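Long-range contact in coclaurine N-methyltransferase (Coptis japonica, PDB 6GKV), which transfers a methyl group from S-adenosyl-L-methionine to the ring nitrogen of coclaurine and related tetrahydroisoquinolines in alkaloid biosynthesis: residues E207-I217 with Y266-V274. Residues are numbered along the deposited sequence; the frame is centred on the assembly and turned at random.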
loop_
_atom_site.group_PDB
_atom_site.type_symbol
_atom_site.label_atom_id
_atom_site.label_comp_id
_atom_site.label_asym_id
_atom_site.label_seq_id
_atom_site.Cartn_x
_atom_site.Cartn_y
_atom_site.Cartn_z
ATOM N N GLU A 207 11.393 -8.077 -7.985
ATOM C CA GLU A 207 11.779 -9.115 -7.030
ATOM C C GLU A 207 13.242 -9.549 -7.279
ATOM O O GLU A 207 14.013 -9.699 -6.326
ATOM C CB GLU A 207 10.819 -10.318 -7.116
ATOM C CG GLU A 207 11.221 -11.523 -6.267
ATOM C CD GLU A 207 10.452 -12.792 -6.628
ATOM O OE1 GLU A 207 9.267 -12.696 -6.997
ATOM O OE2 GLU A 207 11.038 -13.891 -6.561
ATOM N N LEU A 208 13.626 -9.728 -8.548
ATOM C CA LEU A 208 15.011 -10.133 -8.868
ATOM C C LEU A 208 15.990 -8.989 -8.616
ATOM O O LEU A 208 17.030 -9.187 -8.012
ATOM C CB LEU A 208 15.140 -10.624 -10.313
ATOM C CG LEU A 208 14.568 -12.016 -10.605
ATOM C CD1 LEU A 208 14.773 -12.396 -12.065
ATOM C CD2 LEU A 208 15.177 -13.077 -9.700
ATOM N N LEU A 209 15.637 -7.787 -9.047
ATOM C CA LEU A 209 16.470 -6.610 -8.795
ATOM C C LEU A 209 16.701 -6.335 -7.294
ATOM O O LEU A 209 17.836 -6.082 -6.876
ATOM C CB LEU A 209 15.836 -5.375 -9.449
ATOM C CG LEU A 209 16.727 -4.144 -9.377
ATOM C CD1 LEU A 209 18.068 -4.470 -10.019
ATOM C CD2 LEU A 209 16.085 -2.985 -10.068
ATOM N N LEU A 210 15.631 -6.367 -6.493
ATOM C CA LEU A 210 15.756 -6.138 -5.052
ATOM C C LEU A 210 16.458 -7.300 -4.327
ATOM O O LEU A 210 17.159 -7.077 -3.325
ATOM C CB LEU A 210 14.375 -5.868 -4.429
ATOM C CG LEU A 210 13.889 -4.432 -4.711
ATOM C CD1 LEU A 210 12.445 -4.223 -4.308
ATOM C CD2 LEU A 210 14.781 -3.368 -4.050
ATOM N N ARG A 211 16.299 -8.530 -4.822
ATOM C CA ARG A 211 17.082 -9.628 -4.273
ATOM C C ARG A 211 18.574 -9.311 -4.436
ATOM O O ARG A 211 19.358 -9.442 -3.487
ATOM C CB ARG A 211 16.735 -10.970 -4.941
ATOM C CG ARG A 211 17.384 -12.214 -4.266
ATOM C CD ARG A 211 16.850 -13.532 -4.849
ATOM N NE ARG A 211 15.396 -13.507 -5.011
ATOM C CZ ARG A 211 14.514 -13.688 -4.024
ATOM N NH1 ARG A 211 14.930 -13.923 -2.785
ATOM N NH2 ARG A 211 13.210 -13.638 -4.270
ATOM N N LYS A 212 18.956 -8.873 -5.633
ATOM C CA LYS A 212 20.353 -8.558 -5.920
ATOM C C LYS A 212 20.869 -7.419 -5.027
ATOM O O LYS A 212 21.898 -7.552 -4.371
ATOM C CB LYS A 212 20.529 -8.197 -7.409
ATOM C CG LYS A 212 21.934 -7.760 -7.784
ATOM C CD LYS A 212 22.050 -7.397 -9.257
ATOM C CE LYS A 212 22.105 -8.628 -10.144
ATOM N NZ LYS A 212 21.935 -8.265 -11.564
ATOM N N ILE A 213 20.140 -6.311 -4.995
ATOM C CA ILE A 213 20.553 -5.131 -4.238
ATOM C C ILE A 213 20.696 -5.396 -2.725
ATOM O O ILE A 213 21.581 -4.832 -2.056
ATOM C CB ILE A 213 19.554 -3.972 -4.481
ATOM C CG1 ILE A 213 19.637 -3.517 -5.946
ATOM C CG2 ILE A 213 19.845 -2.796 -3.565
ATOM C CD1 ILE A 213 18.668 -2.412 -6.286
ATOM N N SER A 214 19.833 -6.257 -2.186
ATOM C CA SER A 214 19.855 -6.545 -0.749
ATOM C C SER A 214 21.136 -7.279 -0.383
ATOM O O SER A 214 21.654 -7.123 0.721
ATOM C CB SER A 214 18.635 -7.369 -0.323
ATOM O OG SER A 214 18.690 -8.684 -0.846
ATOM N N GLU A 215 21.652 -8.059 -1.332
ATOM C CA GLU A 215 22.899 -8.799 -1.137
ATOM C C GLU A 215 24.082 -7.837 -1.038
ATOM O O GLU A 215 25.136 -8.202 -0.523
ATOM C CB GLU A 215 23.116 -9.807 -2.269
ATOM C CG GLU A 215 22.069 -10.925 -2.313
ATOM C CD GLU A 215 22.174 -11.808 -3.555
ATOM O OE1 GLU A 215 23.085 -11.585 -4.386
ATOM O OE2 GLU A 215 21.340 -12.730 -3.695
ATOM N N TRP A 216 23.882 -6.606 -1.514
ATOM C CA TRP A 216 24.886 -5.548 -1.420
ATOM C C TRP A 216 24.725 -4.654 -0.189
ATOM O O TRP A 216 25.492 -3.702 -0.005
ATOM C CB TRP A 216 24.844 -4.672 -2.666
ATOM C CG TRP A 216 25.049 -5.405 -3.933
ATOM C CD1 TRP A 216 25.667 -6.602 -4.090
ATOM C CD2 TRP A 216 24.623 -5.001 -5.230
ATOM N NE1 TRP A 216 25.660 -6.970 -5.404
ATOM C CE2 TRP A 216 25.018 -5.992 -6.139
ATOM C CE3 TRP A 216 23.939 -3.877 -5.729
ATOM C CZ2 TRP A 216 24.770 -5.918 -7.506
ATOM C CZ3 TRP A 216 23.681 -3.800 -7.086
ATOM C CH2 TRP A 216 24.094 -4.813 -7.958
ATOM N N ILE A 217 23.729 -4.948 0.644
ATOM C CA ILE A 217 23.507 -4.179 1.869
ATOM C C ILE A 217 24.339 -4.768 3.008
ATOM O O ILE A 217 24.330 -5.978 3.213
ATOM C CB ILE A 217 22.019 -4.163 2.295
ATOM C CG1 ILE A 217 21.131 -3.500 1.244
ATOM C CG2 ILE A 217 21.839 -3.403 3.598
ATOM C CD1 ILE A 217 19.640 -3.451 1.640
ATOM N N TYR A 266 5.102 -4.255 -2.083
ATOM C CA TYR A 266 4.719 -5.601 -2.499
ATOM C C TYR A 266 5.932 -6.407 -2.913
ATOM O O TYR A 266 5.805 -7.527 -3.405
ATOM C CB TYR A 266 3.713 -5.542 -3.647
ATOM C CG TYR A 266 2.316 -5.111 -3.238
ATOM C CD1 TYR A 266 1.464 -5.994 -2.559
ATOM C CD2 TYR A 266 1.844 -3.841 -3.533
ATOM C CE1 TYR A 266 0.195 -5.624 -2.173
ATOM C CE2 TYR A 266 0.540 -3.444 -3.153
ATOM C CZ TYR A 266 -0.273 -4.348 -2.480
ATOM O OH TYR A 266 -1.550 -3.985 -2.111
ATOM N N PHE A 267 7.107 -5.817 -2.722
ATOM C CA PHE A 267 8.368 -6.448 -3.100
ATOM C C PHE A 267 9.314 -6.433 -1.889
ATOM O O PHE A 267 10.318 -5.710 -1.854
ATOM C CB PHE A 267 8.979 -5.738 -4.326
ATOM C CG PHE A 267 8.242 -6.031 -5.616
ATOM C CD1 PHE A 267 8.471 -7.226 -6.315
ATOM C CD2 PHE A 267 7.324 -5.129 -6.122
ATOM C CE1 PHE A 267 7.784 -7.516 -7.491
ATOM C CE2 PHE A 267 6.606 -5.415 -7.275
ATOM C CZ PHE A 267 6.846 -6.609 -7.975
ATOM N N GLN A 268 8.952 -7.229 -0.883
ATOM C CA GLN A 268 9.625 -7.203 0.405
ATOM C C GLN A 268 10.073 -8.591 0.822
ATOM O O GLN A 268 10.116 -8.898 2.019
ATOM C CB GLN A 268 8.712 -6.598 1.481
ATOM C CG GLN A 268 8.482 -5.120 1.277
ATOM C CD GLN A 268 7.879 -4.428 2.485
ATOM O OE1 GLN A 268 8.574 -4.128 3.451
ATOM N NE2 GLN A 268 6.579 -4.157 2.426
ATOM N N ASP A 269 10.411 -9.415 -0.172
ATOM C CA ASP A 269 10.951 -10.743 0.073
ATOM C C ASP A 269 12.356 -10.726 0.687
ATOM O O ASP A 269 12.728 -11.670 1.368
ATOM C CB ASP A 269 10.975 -11.547 -1.215
ATOM C CG ASP A 269 9.597 -11.924 -1.689
ATOM O OD1 ASP A 269 8.624 -11.682 -0.951
ATOM O OD2 ASP A 269 9.480 -12.491 -2.793
ATOM N N ASP A 270 13.136 -9.675 0.440
ATOM C CA ASP A 270 14.537 -9.656 0.873
ATOM C C ASP A 270 14.938 -8.310 1.461
ATOM O O ASP A 270 16.096 -8.101 1.831
ATOM C CB ASP A 270 15.481 -9.985 -0.293
ATOM C CG ASP A 270 15.060 -11.218 -1.059
ATOM O OD1 ASP A 270 15.244 -12.347 -0.559
ATOM O OD2 ASP A 270 14.521 -11.046 -2.167
ATOM N N VAL A 271 13.987 -7.391 1.500
ATOM C CA VAL A 271 14.158 -6.111 2.174
ATOM C C VAL A 271 12.892 -5.835 2.975
ATOM O O VAL A 271 11.869 -6.492 2.772
ATOM C CB VAL A 271 14.398 -4.970 1.192
ATOM C CG1 VAL A 271 15.692 -5.197 0.395
ATOM C CG2 VAL A 271 13.203 -4.858 0.267
ATOM N N SER A 272 12.944 -4.853 3.867
ATOM C CA SER A 272 11.812 -4.591 4.742
ATOM C C SER A 272 11.572 -3.099 4.916
ATOM O O SER A 272 12.460 -2.372 5.371
ATOM C CB SER A 272 12.057 -5.257 6.096
ATOM O OG SER A 272 10.845 -5.691 6.658
ATOM N N VAL A 273 10.372 -2.635 4.565
ATOM C CA VAL A 273 10.107 -1.203 4.616
ATOM C C VAL A 273 10.174 -0.704 6.057
ATOM O O VAL A 273 9.609 -1.292 6.981
ATOM C CB VAL A 273 8.731 -0.822 3.961
ATOM C CG1 VAL A 273 7.550 -1.458 4.695
ATOM C CG2 VAL A 273 8.563 0.689 3.919
ATOM N N VAL A 274 10.905 0.386 6.226
ATOM C CA VAL A 274 11.063 1.035 7.514
ATOM C C VAL A 274 10.279 2.343 7.571
ATOM O O VAL A 274 9.649 2.666 8.582
ATOM C CB VAL A 274 12.546 1.290 7.797
ATOM C CG1 VAL A 274 12.723 2.391 8.858
ATOM C CG2 VAL A 274 13.203 -0.029 8.219
HETATM O O HOH W 1 13.024 -9.007 -3.440
#
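R211 lies along the carboxylate of D270 from CB to its guanidinium, a worked example of a long side chain wrapped round an acid. Its CB lies 3.6 Å from D270 OD2, and CG stays beside the same oxygen. CG sits anti to the backbone N (chi1 -172°); CD stands farther off, and the bend at chi3 (-44°) brings R211 NE back to 3.9 Å from D270 OD2. That oxygen lies over one face of the guanidinium, 3.2 Å from R211 CZ. R211 NH1 makes a salt bridge to D270 OD1 at 2.7 Å, the two planes 83° apart. R211 NH2 makes a bent salt-bridge bond to E207 OE2 at 3.2 Å, close to the guanidinium plane but on the anti side of the carboxylate. Were R211 shortened to an alanine, the D270 carboxylate would probably lose its countercharge, and E207 OE2 this partner. A water bridges the two segments, donating to D270 OD2 and to the backbone E207 O. In this Rossmann-like methyltransferase fold, helix 206-215 is thereby joined to the loop entering strand 272-279, outermost in this chain's sheet and antiparallel to strand 342-350. E207 OE1 and D269 OD2 both pair with R59, which probably eases the closeness of the two acids; D269 OD1 hydrogen-bonds S272, and OD2 salt-bridges K350, both of the second subunit. Apart from the charges, L210 CD1 packs on F267 CB at 3.8 Å, and S214 CB rests 3.7 Å from V271 CG1.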